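Local atomic coordinates of ABC transporter sugar binding protein (Xanthomonas axonopodis pv. citri, PDB entry 3UOR), a protein that probably binds maltose or related sugars as the periplasmic substrate-binding component of an ABC transporter. Residues G38-V43 and A331-I336; P56-D61 and K314-K319; D152-A157 and E170-A175; R207-H212 and L375-I380. All coordinates share one frame; numbering follows the deposited sequence.

Interaction 1 of 4, residues G38-V43 and A331-I336; sequences GKEAEV and ARFHAI
F333 is the first residue of 331-336 to reach the other helix, and its ring meets two residues there. With CG anti to the backbone N (chi1 -164°), the ring is carried toward the N-terminal turn of 39-52. CZ lies 3.8 Å from E40 CG, which approaches at the ring edge, near its plane; the bend of E40 at chi2 carries the carboxylate off in another direction, its plane inclined 58° to the ring. V43 comes at the same ring obliquely, CG1 standing 3.8 Å from F333 CD1. One turn further on, I336 meets the same methyl of this valine: its CG2 is 3.9 Å from V43 CG1, and the two side chains run past each other in opposite directions. V43 is thus buried between F333 and I336, whereas I336 itself lies at the exposed margin. No hydrogen bond crosses the contact. E40 OE2 lies near D339 OD2, so one of these carboxylates may have a raised pKa. The two helical segments cross at 124°. I337 adds to the packing against E40 and V43, F333 stacks on W140 in strand 134-150, and strand 58-64 lies beside helix 39-52, where A41 and E42 touch N64.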
loop_
_atom_site.group_PDB
_atom_site.type_symbol
_atom_site.label_atom_id
_atom_site.label_comp_id
_atom_site.label_asym_id
_atom_site.label_seq_id
_atom_site.Cartn_x
_atom_site.Cartn_y
_atom_site.Cartn_z
ATOM N N GLY A 38 -8.252 5.004 13.232
ATOM C CA GLY A 38 -8.628 6.205 12.504
ATOM C C GLY A 38 -9.931 6.122 11.723
ATOM O O GLY A 38 -10.907 5.521 12.178
ATOM N N LYS A 39 -9.946 6.735 10.541
ATOM C CA LYS A 39 -11.160 6.805 9.736
ATOM C C LYS A 39 -11.740 5.416 9.495
ATOM O O LYS A 39 -12.957 5.245 9.403
ATOM C CB LYS A 39 -10.891 7.512 8.406
ATOM N N GLU A 40 -10.876 4.414 9.394
ATOM C CA GLU A 40 -11.373 3.069 9.173
ATOM C C GLU A 40 -12.206 2.592 10.365
ATOM O O GLU A 40 -13.260 1.984 10.190
ATOM C CB GLU A 40 -10.234 2.111 8.868
ATOM C CG GLU A 40 -9.830 2.140 7.406
ATOM C CD GLU A 40 -8.952 3.326 7.066
ATOM O OE1 GLU A 40 -8.509 4.042 7.992
ATOM O OE2 GLU A 40 -8.697 3.534 5.865
ATOM N N ALA A 41 -11.740 2.887 11.577
ATOM C CA ALA A 41 -12.488 2.552 12.782
ATOM C C ALA A 41 -13.881 3.192 12.781
ATOM O O ALA A 41 -14.865 2.542 13.126
ATOM C CB ALA A 41 -11.713 2.982 14.016
ATOM N N GLU A 42 -13.956 4.467 12.408
ATOM C CA GLU A 42 -15.227 5.187 12.392
ATOM C C GLU A 42 -16.200 4.539 11.422
ATOM O O GLU A 42 -17.363 4.291 11.745
ATOM C CB GLU A 42 -15.027 6.635 11.953
ATOM C CG GLU A 42 -14.180 7.498 12.859
ATOM C CD GLU A 42 -14.033 8.907 12.302
ATOM O OE1 GLU A 42 -15.010 9.422 11.708
ATOM O OE2 GLU A 42 -12.939 9.499 12.446
ATOM N N VAL A 43 -15.715 4.286 10.215
ATOM C CA VAL A 43 -16.544 3.711 9.182
ATOM C C VAL A 43 -16.918 2.265 9.506
ATOM O O VAL A 43 -18.088 1.894 9.410
ATOM C CB VAL A 43 -15.854 3.805 7.816
ATOM C CG1 VAL A 43 -16.725 3.199 6.744
ATOM C CG2 VAL A 43 -15.559 5.252 7.494
ATOM N N ALA A 331 -17.925 -3.363 -0.810
ATOM C CA ALA A 331 -18.398 -2.297 -1.699
ATOM C C ALA A 331 -18.864 -1.086 -0.892
ATOM O O ALA A 331 -18.598 0.061 -1.250
ATOM C CB ALA A 331 -19.543 -2.807 -2.589
ATOM N N ARG A 332 -19.569 -1.346 0.198
ATOM C CA ARG A 332 -20.106 -0.283 1.038
ATOM C C ARG A 332 -18.937 0.477 1.656
ATOM O O ARG A 332 -18.913 1.714 1.692
ATOM C CB ARG A 332 -20.969 -0.913 2.128
ATOM C CG ARG A 332 -22.172 -0.128 2.575
ATOM C CD ARG A 332 -23.036 -0.974 3.529
ATOM N NE ARG A 332 -24.004 -1.820 2.817
ATOM C CZ ARG A 332 -24.275 -3.098 3.104
ATOM N NH1 ARG A 332 -23.647 -3.732 4.102
ATOM N NH2 ARG A 332 -25.183 -3.750 2.380
ATOM N N PHE A 333 -17.956 -0.282 2.136
ATOM C CA PHE A 333 -16.757 0.278 2.739
ATOM C C PHE A 333 -16.028 1.166 1.752
ATOM O O PHE A 333 -15.608 2.279 2.090
ATOM C CB PHE A 333 -15.842 -0.862 3.181
ATOM C CG PHE A 333 -14.759 -0.454 4.143
ATOM C CD1 PHE A 333 -15.076 0.077 5.382
ATOM C CD2 PHE A 333 -13.429 -0.672 3.831
ATOM C CE1 PHE A 333 -14.083 0.424 6.281
ATOM C CE2 PHE A 333 -12.429 -0.320 4.716
ATOM C CZ PHE A 333 -12.757 0.227 5.948
ATOM N N HIS A 334 -15.881 0.679 0.522
ATOM C CA HIS A 334 -15.245 1.481 -0.529
ATOM C C HIS A 334 -16.041 2.757 -0.800
ATOM O O HIS A 334 -15.470 3.844 -0.968
ATOM C CB HIS A 334 -15.124 0.670 -1.817
ATOM C CG HIS A 334 -14.566 1.448 -2.968
ATOM N ND1 HIS A 334 -15.364 2.075 -3.901
ATOM C CD2 HIS A 334 -13.287 1.707 -3.333
ATOM C CE1 HIS A 334 -14.603 2.677 -4.801
ATOM N NE2 HIS A 334 -13.337 2.470 -4.478
ATOM N N ALA A 335 -17.362 2.616 -0.846
ATOM C CA ALA A 335 -18.242 3.738 -1.163
ATOM C C ALA A 335 -18.050 4.856 -0.160
ATOM O O ALA A 335 -18.028 6.026 -0.530
ATOM C CB ALA A 335 -19.693 3.298 -1.180
ATOM N N ILE A 336 -17.890 4.496 1.110
ATOM C CA ILE A 336 -17.838 5.508 2.158
ATOM C C ILE A 336 -16.462 6.133 2.296
ATOM O O ILE A 336 -16.342 7.349 2.354
ATOM C CB ILE A 336 -18.307 4.949 3.510
ATOM C CG1 ILE A 336 -19.728 4.409 3.383
ATOM C CG2 ILE A 336 -18.238 6.015 4.578
ATOM C CD1 ILE A 336 -20.152 3.547 4.537
#

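Interaction 2 of 4, residues P56-D61 and K314-K319; sequences PTIHVD and KDASWK
I58, at the start of strand 58-64, packs against A316 and K319 on the first turns of helix 314-324. This is a helix-on-sheet contact in the alpha/beta fold of a periplasmic binding protein, made by the strand that follows helix 39-52 in a beta-alpha-beta unit with the parallel strand 30-36. From the backbone, the isoleucine points toward the helix. CB itself stays back from it. CG2, one of the two branches, comes no closer than 4.9 Å to A316 CB. The longer branch does the touching: CG1 sits beside the backbone N and anti to the carbonyl carbon (chi1 -65°), which brings it 4.4 Å from A316 CB. The chain then continues nearly extended, and the terminal CD1 lies 4.3 Å from the same A316 CB. That methyl also reaches the aliphatic part of K319, one helical turn later, so that the tip of I58 rests between a methyl and a lysine chain. The packing is loose and apolar, without a hydrogen bond across it, and lies at the protein surface. Deeper in, A316 and S317 touch V32 of strand 30-36, to which H59 and D61 are joined by backbone hydrogen bonds, while V60 N bonds to E52 OE1. On the lysine, the methylene nearest the isoleucine is CD, 4.3 Å from I58 CD1.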
loop_
_atom_site.group_PDB
_atom_site.type_symbol
_atom_site.label_atom_id
_atom_site.label_comp_id
_atom_site.label_asym_id
_atom_site.label_seq_id
_atom_site.Cartn_x
_atom_site.Cartn_y
_atom_site.Cartn_z
ATOM N N PRO A 56 -27.753 -10.977 16.549
ATOM C CA PRO A 56 -28.151 -10.330 17.812
ATOM C C PRO A 56 -27.541 -10.952 19.079
ATOM O O PRO A 56 -27.584 -10.332 20.148
ATOM C CB PRO A 56 -29.676 -10.472 17.812
ATOM C CG PRO A 56 -29.937 -11.673 16.970
ATOM C CD PRO A 56 -28.879 -11.678 15.905
ATOM N N THR A 57 -26.972 -12.149 18.954
ATOM C CA THR A 57 -26.285 -12.801 20.067
ATOM C C THR A 57 -24.855 -12.280 20.224
ATOM O O THR A 57 -24.157 -12.622 21.188
ATOM C CB THR A 57 -26.223 -14.327 19.859
ATOM O OG1 THR A 57 -25.538 -14.623 18.631
ATOM C CG2 THR A 57 -27.633 -14.911 19.812
ATOM N N ILE A 58 -24.423 -11.461 19.263
ATOM C CA ILE A 58 -23.056 -10.943 19.232
ATOM C C ILE A 58 -23.027 -9.428 19.368
ATOM O O ILE A 58 -23.662 -8.717 18.594
ATOM C CB ILE A 58 -22.343 -11.328 17.922
ATOM C CG1 ILE A 58 -22.174 -12.845 17.828
ATOM C CG2 ILE A 58 -20.993 -10.656 17.837
ATOM C CD1 ILE A 58 -21.835 -13.333 16.438
ATOM N N HIS A 59 -22.302 -8.939 20.366
ATOM C CA HIS A 59 -22.021 -7.515 20.472
ATOM C C HIS A 59 -20.571 -7.259 20.074
ATOM O O HIS A 59 -19.668 -7.991 20.478
ATOM C CB HIS A 59 -22.284 -6.995 21.887
ATOM C CG HIS A 59 -21.654 -5.664 22.170
ATOM N ND1 HIS A 59 -21.965 -4.526 21.455
ATOM C CD2 HIS A 59 -20.735 -5.289 23.090
ATOM C CE1 HIS A 59 -21.259 -3.509 21.921
ATOM N NE2 HIS A 59 -20.507 -3.945 22.915
ATOM N N VAL A 60 -20.359 -6.230 19.260
ATOM C CA VAL A 60 -19.020 -5.863 18.829
ATOM C C VAL A 60 -18.632 -4.510 19.413
ATOM O O VAL A 60 -19.268 -3.491 19.131
ATOM C CB VAL A 60 -18.914 -5.778 17.302
ATOM C CG1 VAL A 60 -17.497 -5.422 16.917
ATOM C CG2 VAL A 60 -19.350 -7.092 16.655
ATOM N N ASP A 61 -17.591 -4.509 20.234
ATOM C CA ASP A 61 -17.103 -3.279 20.820
ATOM C C ASP A 61 -15.955 -2.757 19.975
ATOM O O ASP A 61 -14.838 -3.276 20.040
ATOM C CB ASP A 61 -16.645 -3.522 22.259
ATOM C CG ASP A 61 -15.933 -2.324 22.857
ATOM O OD1 ASP A 61 -16.174 -1.185 22.395
ATOM O OD2 ASP A 61 -15.124 -2.523 23.788
ATOM N N LYS A 314 -13.223 -17.065 19.499
ATOM C CA LYS A 314 -12.605 -17.069 18.186
ATOM C C LYS A 314 -13.637 -17.238 17.082
ATOM O O LYS A 314 -13.521 -16.632 16.018
ATOM C CB LYS A 314 -11.496 -18.116 18.115
ATOM C CG LYS A 314 -10.283 -17.667 18.902
ATOM C CD LYS A 314 -9.194 -18.715 18.995
ATOM C CE LYS A 314 -8.116 -18.245 19.969
ATOM N NZ LYS A 314 -6.901 -19.094 19.947
ATOM N N ASP A 315 -14.675 -18.021 17.345
ATOM C CA ASP A 315 -15.667 -18.296 16.318
ATOM C C ASP A 315 -16.577 -17.099 16.061
ATOM O O ASP A 315 -16.984 -16.865 14.921
ATOM C CB ASP A 315 -16.477 -19.547 16.676
ATOM C CG ASP A 315 -15.589 -20.741 17.003
ATOM O OD1 ASP A 315 -14.724 -21.093 16.164
ATOM O OD2 ASP A 315 -15.749 -21.314 18.105
ATOM N N ALA A 316 -16.913 -16.350 17.111
ATOM C CA ALA A 316 -17.693 -15.125 16.939
ATOM C C ALA A 316 -16.801 -14.166 16.186
ATOM O O ALA A 316 -17.236 -13.477 15.266
ATOM C CB ALA A 316 -18.087 -14.526 18.284
ATOM N N SER A 317 -15.535 -14.144 16.591
ATOM C CA SER A 317 -14.533 -13.282 15.988
ATOM C C SER A 317 -14.392 -13.575 14.504
ATOM O O SER A 317 -14.366 -12.655 13.697
ATOM C CB SER A 317 -13.191 -13.456 16.698
ATOM O OG SER A 317 -13.213 -12.805 17.957
ATOM N N TRP A 318 -14.319 -14.856 14.146
ATOM C CA TRP A 318 -14.231 -15.211 12.746
ATOM C C TRP A 318 -15.451 -14.721 11.969
ATOM O O TRP A 318 -15.322 -14.239 10.851
ATOM C CB TRP A 318 -14.089 -16.713 12.544
ATOM C CG TRP A 318 -14.291 -17.036 11.106
ATOM C CD1 TRP A 318 -15.370 -17.652 10.541
ATOM C CD2 TRP A 318 -13.417 -16.689 10.026
ATOM N NE1 TRP A 318 -15.207 -17.736 9.172
ATOM C CE2 TRP A 318 -14.014 -17.154 8.836
ATOM C CE3 TRP A 318 -12.173 -16.051 9.953
ATOM C CZ2 TRP A 318 -13.411 -16.998 7.588
ATOM C CZ3 TRP A 318 -11.580 -15.894 8.717
ATOM C CH2 TRP A 318 -12.199 -16.367 7.549
ATOM N N LYS A 319 -16.640 -14.858 12.544
ATOM C CA LYS A 319 -17.857 -14.431 11.838
ATOM C C LYS A 319 -17.801 -12.948 11.493
ATOM O O LYS A 319 -18.240 -12.534 10.423
ATOM C CB LYS A 319 -19.120 -14.724 12.662
ATOM C CG LYS A 319 -19.474 -16.207 12.781
ATOM C CD LYS A 319 -20.700 -16.388 13.674
ATOM C CE LYS A 319 -21.131 -17.850 13.804
ATOM N NZ LYS A 319 -22.008 -18.273 12.676
#

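Interaction 3 of 4, residues D152-A157 and E170-A175; sequences DLLREA and EQVMAA
Apolar contacts between L154 and V172 and between A157 and A175 hold the two segments together, and each residue meets a single partner across the interface. In the first pair, one branch of each side chain does the touching: L154 CD1 lies 3.7 Å from V172 CG1, the two chains approaching at a slant. L154 leaves its helix beside the other segment, and with CG anti to the backbone N (chi1 180°), its end swings across to the valine. On V172 it is likewise the methyl anti to the backbone N that faces the leucine. Both residues are buried.

The second pair is small against small. A157 and A175 point toward each other with CB atoms 4.2 Å apart, and their CA atoms come within 5.5 Å, a close backbone approach that two methyl side chains permit.

Contacts of methyls with the backbone add to this pair. A175 CB lies 3.9 Å from A157 O, and in return A157 CB is 3.9 Å from both C and O of A175.

No hydrogen bond crosses between the segments. A157 N, just past the end of the helix, still bonds to L153 O at 3.1 Å, which holds the alanine in place as the chain turns away. D152 OD2 forms a salt bridge with R150, just before the segment.

Helices 151-156 and 166-180 are consecutive in the chain, with M162 of the connecting loop touching L154. Strand 259-264 lies against both, through A260 on L153 and F261 on V172, while helix 221-235 packs against 166-180 at E170 and M173.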
loop_
_atom_site.group_PDB
_atom_site.type_symbol
_atom_site.label_atom_id
_atom_site.label_comp_id
_atom_site.label_asym_id
_atom_site.label_seq_id
_atom_site.Cartn_x
_atom_site.Cartn_y
_atom_site.Cartn_z
ATOM N N ASP A 152 -6.605 16.799 -19.806
ATOM C CA ASP A 152 -6.383 17.952 -20.669
ATOM C C ASP A 152 -4.887 18.210 -20.880
ATOM O O ASP A 152 -4.438 18.352 -22.011
ATOM C CB ASP A 152 -7.095 19.185 -20.105
ATOM C CG ASP A 152 -6.714 19.478 -18.659
ATOM O OD1 ASP A 152 -6.178 18.577 -17.986
ATOM O OD2 ASP A 152 -6.956 20.612 -18.190
ATOM N N LEU A 153 -4.105 18.240 -19.803
ATOM C CA LEU A 153 -2.662 18.477 -19.937
ATOM C C LEU A 153 -1.979 17.363 -20.738
ATOM O O LEU A 153 -1.042 17.611 -21.488
ATOM C CB LEU A 153 -2.003 18.639 -18.563
ATOM C CG LEU A 153 -1.886 20.053 -17.971
ATOM C CD1 LEU A 153 -3.180 20.819 -18.111
ATOM C CD2 LEU A 153 -1.424 20.045 -16.500
ATOM N N LEU A 154 -2.457 16.130 -20.578
ATOM C CA LEU A 154 -1.922 14.998 -21.330
ATOM C C LEU A 154 -2.194 15.171 -22.829
ATOM O O LEU A 154 -1.310 14.948 -23.668
ATOM C CB LEU A 154 -2.546 13.691 -20.842
ATOM C CG LEU A 154 -2.065 12.432 -21.555
ATOM C CD1 LEU A 154 -0.585 12.189 -21.287
ATOM C CD2 LEU A 154 -2.884 11.242 -21.092
ATOM N N ARG A 155 -3.422 15.572 -23.147
ATOM C CA ARG A 155 -3.845 15.830 -24.523
ATOM C C ARG A 155 -3.080 17.010 -25.139
ATOM O O ARG A 155 -2.689 16.967 -26.310
ATOM C CB ARG A 155 -5.374 16.056 -24.580
ATOM C CG ARG A 155 -5.910 16.555 -25.942
ATOM C CD ARG A 155 -7.439 16.603 -25.979
ATOM N NE ARG A 155 -8.034 16.874 -24.675
ATOM C CZ ARG A 155 -8.686 15.965 -23.951
ATOM N NH1 ARG A 155 -8.831 14.728 -24.428
ATOM N NH2 ARG A 155 -9.196 16.289 -22.751
ATOM N N GLU A 156 -2.830 18.048 -24.348
ATOM C CA GLU A 156 -2.076 19.186 -24.855
ATOM C C GLU A 156 -0.657 18.789 -25.208
ATOM O O GLU A 156 -0.076 19.326 -26.145
ATOM C CB GLU A 156 -2.114 20.357 -23.877
ATOM C CG GLU A 156 -3.525 20.949 -23.806
ATOM C CD GLU A 156 -3.719 21.925 -22.668
ATOM O OE1 GLU A 156 -2.710 22.391 -22.088
ATOM O OE2 GLU A 156 -4.893 22.225 -22.366
ATOM N N ALA A 157 -0.111 17.818 -24.485
ATOM C CA ALA A 157 1.227 17.350 -24.807
ATOM C C ALA A 157 1.174 16.368 -25.977
ATOM O O ALA A 157 2.207 15.879 -26.429
ATOM C CB ALA A 157 1.888 16.718 -23.594
ATOM N N GLU A 170 8.677 8.112 -19.987
ATOM C CA GLU A 170 9.719 9.133 -20.140
ATOM C C GLU A 170 9.412 10.100 -21.297
ATOM O O GLU A 170 9.516 11.325 -21.146
ATOM C CB GLU A 170 11.095 8.479 -20.319
ATOM C CG GLU A 170 11.489 7.634 -19.117
ATOM C CD GLU A 170 12.980 7.334 -19.091
ATOM O OE1 GLU A 170 13.621 7.356 -20.159
ATOM O OE2 GLU A 170 13.516 7.070 -17.998
ATOM N N GLN A 171 9.015 9.553 -22.442
ATOM C CA GLN A 171 8.659 10.383 -23.595
ATOM C C GLN A 171 7.457 11.282 -23.308
ATOM O O GLN A 171 7.469 12.449 -23.660
ATOM C CB GLN A 171 8.389 9.524 -24.819
ATOM C CG GLN A 171 9.614 8.796 -25.288
ATOM C CD GLN A 171 10.650 9.771 -25.784
ATOM O OE1 GLN A 171 10.330 10.695 -26.535
ATOM N NE2 GLN A 171 11.893 9.590 -25.354
ATOM N N VAL A 172 6.425 10.745 -22.661
ATOM C CA VAL A 172 5.260 11.566 -22.307
ATOM C C VAL A 172 5.670 12.689 -21.344
ATOM O O VAL A 172 5.285 13.849 -21.506
ATOM C CB VAL A 172 4.139 10.734 -21.650
ATOM C CG1 VAL A 172 3.087 11.660 -21.071
ATOM C CG2 VAL A 172 3.519 9.757 -22.664
ATOM N N MET A 173 6.461 12.349 -20.335
ATOM C CA MET A 173 6.898 13.373 -19.389
ATOM C C MET A 173 7.732 14.442 -20.082
ATOM O O MET A 173 7.582 15.624 -19.797
ATOM C CB MET A 173 7.641 12.772 -18.187
ATOM C CG MET A 173 6.693 12.030 -17.214
ATOM S SD MET A 173 7.551 11.409 -15.755
ATOM C CE MET A 173 8.678 10.202 -16.471
ATOM N N ALA A 174 8.603 14.038 -20.994
ATOM C CA ALA A 174 9.427 15.034 -21.692
ATOM C C ALA A 174 8.499 15.908 -22.532
ATOM O O ALA A 174 8.695 17.117 -22.639
ATOM C CB ALA A 174 10.477 14.363 -22.564
ATOM N N ALA A 175 7.454 15.300 -23.091
ATOM C CA ALA A 175 6.543 16.041 -23.958
ATOM C C ALA A 175 5.764 17.079 -23.136
ATOM O O ALA A 175 5.530 18.204 -23.583
ATOM C CB ALA A 175 5.597 15.089 -24.709
#

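Interaction 4 of 4, residues R207-H212 and L375-I380; sequences RLLRDH and LEWERI
The indole of W377 meets L208 and L209 with the edge of its six-membered ring. L208 CD1 lies in the ring plane, 3.9 Å from CH2 of W377, and the leucine chain crosses the indole at about a right angle. Next along the same edge, L209 CG is 4.3 Å from W377 CZ3, again near the plane. The tryptophan leaves its helix alongside the other segment; CG anti to the backbone N (chi1 -176°) sends the ring outward to the leucines. L209 also extends to a second residue one turn on, its CD2 standing 4.3 Å from I380 CD1. All four side chains are buried, and no hydrogen bond crosses between the segments. Nearby helices complete the packing: L198 of helix 195-202 touches both L208 and W377, and V409 of helix 398-412 touches both L209 and I380. E376 occupies the N-cap of helix 377-394, so W377 and I380 both lie in its first turn. The result is a small aliphatic-aromatic core in which a short strand, paired only with 215-216, is fastened to the start of a long helix, within the two-lobed alpha/beta fold of periplasmic sugar-binding proteins.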
loop_
_atom_site.group_PDB
_atom_site.type_symbol
_atom_site.label_atom_id
_atom_site.label_comp_id
_atom_site.label_asym_id
_atom_site.label_seq_id
_atom_site.Cartn_x
_atom_site.Cartn_y
_atom_site.Cartn_z
ATOM N N ARG A 207 14.669 -9.704 -5.850
ATOM C CA ARG A 207 14.133 -9.375 -4.545
ATOM C C ARG A 207 15.024 -8.290 -3.904
ATOM O O ARG A 207 16.225 -8.248 -4.163
ATOM C CB ARG A 207 14.165 -10.660 -3.728
ATOM C CG ARG A 207 13.351 -10.698 -2.462
ATOM C CD ARG A 207 13.543 -12.064 -1.789
ATOM N NE ARG A 207 12.844 -12.135 -0.518
ATOM C CZ ARG A 207 11.530 -12.006 -0.394
ATOM N NH1 ARG A 207 10.783 -11.816 -1.474
ATOM N NH2 ARG A 207 10.962 -12.081 0.806
ATOM N N LEU A 208 14.436 -7.411 -3.096
ATOM C CA LEU A 208 15.183 -6.342 -2.430
ATOM C C LEU A 208 16.073 -6.824 -1.277
ATOM O O LEU A 208 16.953 -6.090 -0.824
ATOM C CB LEU A 208 14.228 -5.255 -1.949
ATOM C CG LEU A 208 13.723 -4.359 -3.077
ATOM C CD1 LEU A 208 12.692 -3.377 -2.575
ATOM C CD2 LEU A 208 14.893 -3.617 -3.725
ATOM N N LEU A 209 15.844 -8.042 -0.786
ATOM C CA LEU A 209 16.755 -8.658 0.196
ATOM C C LEU A 209 17.253 -9.966 -0.392
ATOM O O LEU A 209 16.695 -10.457 -1.373
ATOM C CB LEU A 209 16.029 -8.944 1.516
ATOM C CG LEU A 209 15.399 -7.740 2.216
ATOM C CD1 LEU A 209 14.754 -8.197 3.526
ATOM C CD2 LEU A 209 16.480 -6.677 2.479
ATOM N N ARG A 210 18.289 -10.542 0.195
ATOM C CA ARG A 210 18.823 -11.788 -0.338
ATOM C C ARG A 210 19.262 -12.708 0.777
ATOM O O ARG A 210 19.364 -12.297 1.937
ATOM C CB ARG A 210 20.015 -11.524 -1.256
ATOM C CG ARG A 210 21.176 -10.813 -0.532
ATOM C CD ARG A 210 22.288 -10.412 -1.489
ATOM N NE ARG A 210 23.311 -9.653 -0.788
ATOM C CZ ARG A 210 24.279 -10.206 -0.069
ATOM N NH1 ARG A 210 24.348 -11.527 0.028
ATOM N NH2 ARG A 210 25.169 -9.438 0.560
ATOM N N ASP A 211 19.521 -13.958 0.404
ATOM C CA ASP A 211 20.089 -14.958 1.298
ATOM C C ASP A 211 19.273 -15.100 2.581
ATOM O O ASP A 211 19.721 -14.729 3.669
ATOM C CB ASP A 211 21.560 -14.646 1.594
ATOM C CG ASP A 211 22.229 -15.735 2.416
ATOM O OD1 ASP A 211 23.187 -15.428 3.158
ATOM O OD2 ASP A 211 21.793 -16.902 2.327
ATOM N N HIS A 212 18.074 -15.643 2.428
ATOM C CA HIS A 212 17.154 -15.872 3.532
ATOM C C HIS A 212 16.729 -14.554 4.144
ATOM O O HIS A 212 16.375 -14.485 5.327
ATOM C CB HIS A 212 17.762 -16.797 4.585
ATOM C CG HIS A 212 18.020 -18.180 4.083
ATOM N ND1 HIS A 212 19.275 -18.613 3.710
ATOM C CD2 HIS A 212 17.181 -19.220 3.865
ATOM C CE1 HIS A 212 19.200 -19.869 3.305
ATOM N NE2 HIS A 212 17.941 -20.260 3.392
ATOM N N LEU A 375 10.354 -8.462 9.940
ATOM C CA LEU A 375 10.017 -7.540 11.003
ATOM C C LEU A 375 10.699 -6.163 10.807
ATOM O O LEU A 375 10.100 -5.117 11.060
ATOM C CB LEU A 375 10.463 -8.221 12.294
ATOM C CG LEU A 375 10.349 -7.611 13.647
ATOM C CD1 LEU A 375 10.357 -8.768 14.625
ATOM C CD2 LEU A 375 11.531 -6.692 13.838
ATOM N N GLU A 376 11.927 -6.156 10.303
ATOM C CA GLU A 376 12.655 -4.891 10.155
ATOM C C GLU A 376 12.411 -4.134 8.842
ATOM O O GLU A 376 13.099 -3.143 8.537
ATOM C CB GLU A 376 14.148 -5.070 10.461
ATOM C CG GLU A 376 14.769 -6.362 9.996
ATOM C CD GLU A 376 14.419 -7.593 10.854
ATOM O OE1 GLU A 376 14.930 -7.764 11.983
ATOM O OE2 GLU A 376 13.654 -8.430 10.359
ATOM N N TRP A 377 11.405 -4.571 8.089
ATOM C CA TRP A 377 11.098 -3.943 6.801
ATOM C C TRP A 377 10.848 -2.426 6.881
ATOM O O TRP A 377 11.340 -1.677 6.056
ATOM C CB TRP A 377 9.928 -4.634 6.063
ATOM C CG TRP A 377 9.746 -4.007 4.735
ATOM C CD1 TRP A 377 8.722 -3.185 4.339
ATOM C CD2 TRP A 377 10.670 -4.055 3.642
ATOM N NE1 TRP A 377 8.939 -2.766 3.047
ATOM C CE2 TRP A 377 10.138 -3.276 2.609
ATOM C CE3 TRP A 377 11.886 -4.713 3.433
ATOM C CZ2 TRP A 377 10.780 -3.133 1.380
ATOM C CZ3 TRP A 377 12.515 -4.574 2.237
ATOM C CH2 TRP A 377 11.967 -3.789 1.212
ATOM N N GLU A 378 10.089 -1.961 7.857
ATOM C CA GLU A 378 9.837 -0.525 7.929
ATOM C C GLU A 378 11.115 0.287 8.131
ATOM O O GLU A 378 11.286 1.318 7.496
ATOM C CB GLU A 378 8.823 -0.187 9.017
ATOM C CG GLU A 378 7.387 -0.390 8.555
ATOM C CD GLU A 378 6.369 0.238 9.501
ATOM O OE1 GLU A 378 6.260 -0.216 10.663
ATOM O OE2 GLU A 378 5.677 1.190 9.074
ATOM N N ARG A 379 12.010 -0.173 9.001
ATOM C CA ARG A 379 13.306 0.479 9.170
ATOM C C ARG A 379 14.060 0.497 7.838
ATOM O O ARG A 379 14.620 1.504 7.432
ATOM C CB ARG A 379 14.145 -0.252 10.218
ATOM C CG ARG A 379 13.648 -0.075 11.650
ATOM C CD ARG A 379 14.225 -1.141 12.589
ATOM N NE ARG A 379 15.612 -0.865 12.969
ATOM C CZ ARG A 379 16.446 -1.783 13.456
ATOM N NH1 ARG A 379 16.024 -3.039 13.602
ATOM N NH2 ARG A 379 17.700 -1.450 13.788
ATOM N N ILE A 380 14.053 -0.629 7.150
ATOM C CA ILE A 380 14.751 -0.729 5.886
ATOM C C ILE A 380 14.291 0.316 4.860
ATOM O O ILE A 380 15.128 0.995 4.256
ATOM C CB ILE A 380 14.674 -2.167 5.343
ATOM C CG1 ILE A 380 15.535 -3.068 6.231
ATOM C CG2 ILE A 380 15.118 -2.220 3.887
ATOM C CD1 ILE A 380 15.262 -4.568 6.068
#

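Overall arrangement
Along the chain, interactions 2 and 3 both fall between the two segments of interaction 1, and interaction 4 alternates with interaction 1, its second segment coming after 331-336. Interactions 1 and 2 are neighbours, centres 19 Å apart: helix 39-52 leads into strand 58-64, and helix 314-324 into helix 327-337, so residues from the start of the chain twice meet residues more than 250 positions later. Interaction 3, by contrast, is local, and its centre is 53 Å from that of interaction 2, across the chain's centre. The centre of interaction 4 is 31 Å from that of interaction 1, also on the opposite side. Such repeated return of the chain is consistent with the discontinuous lobes of periplasmic binding proteins.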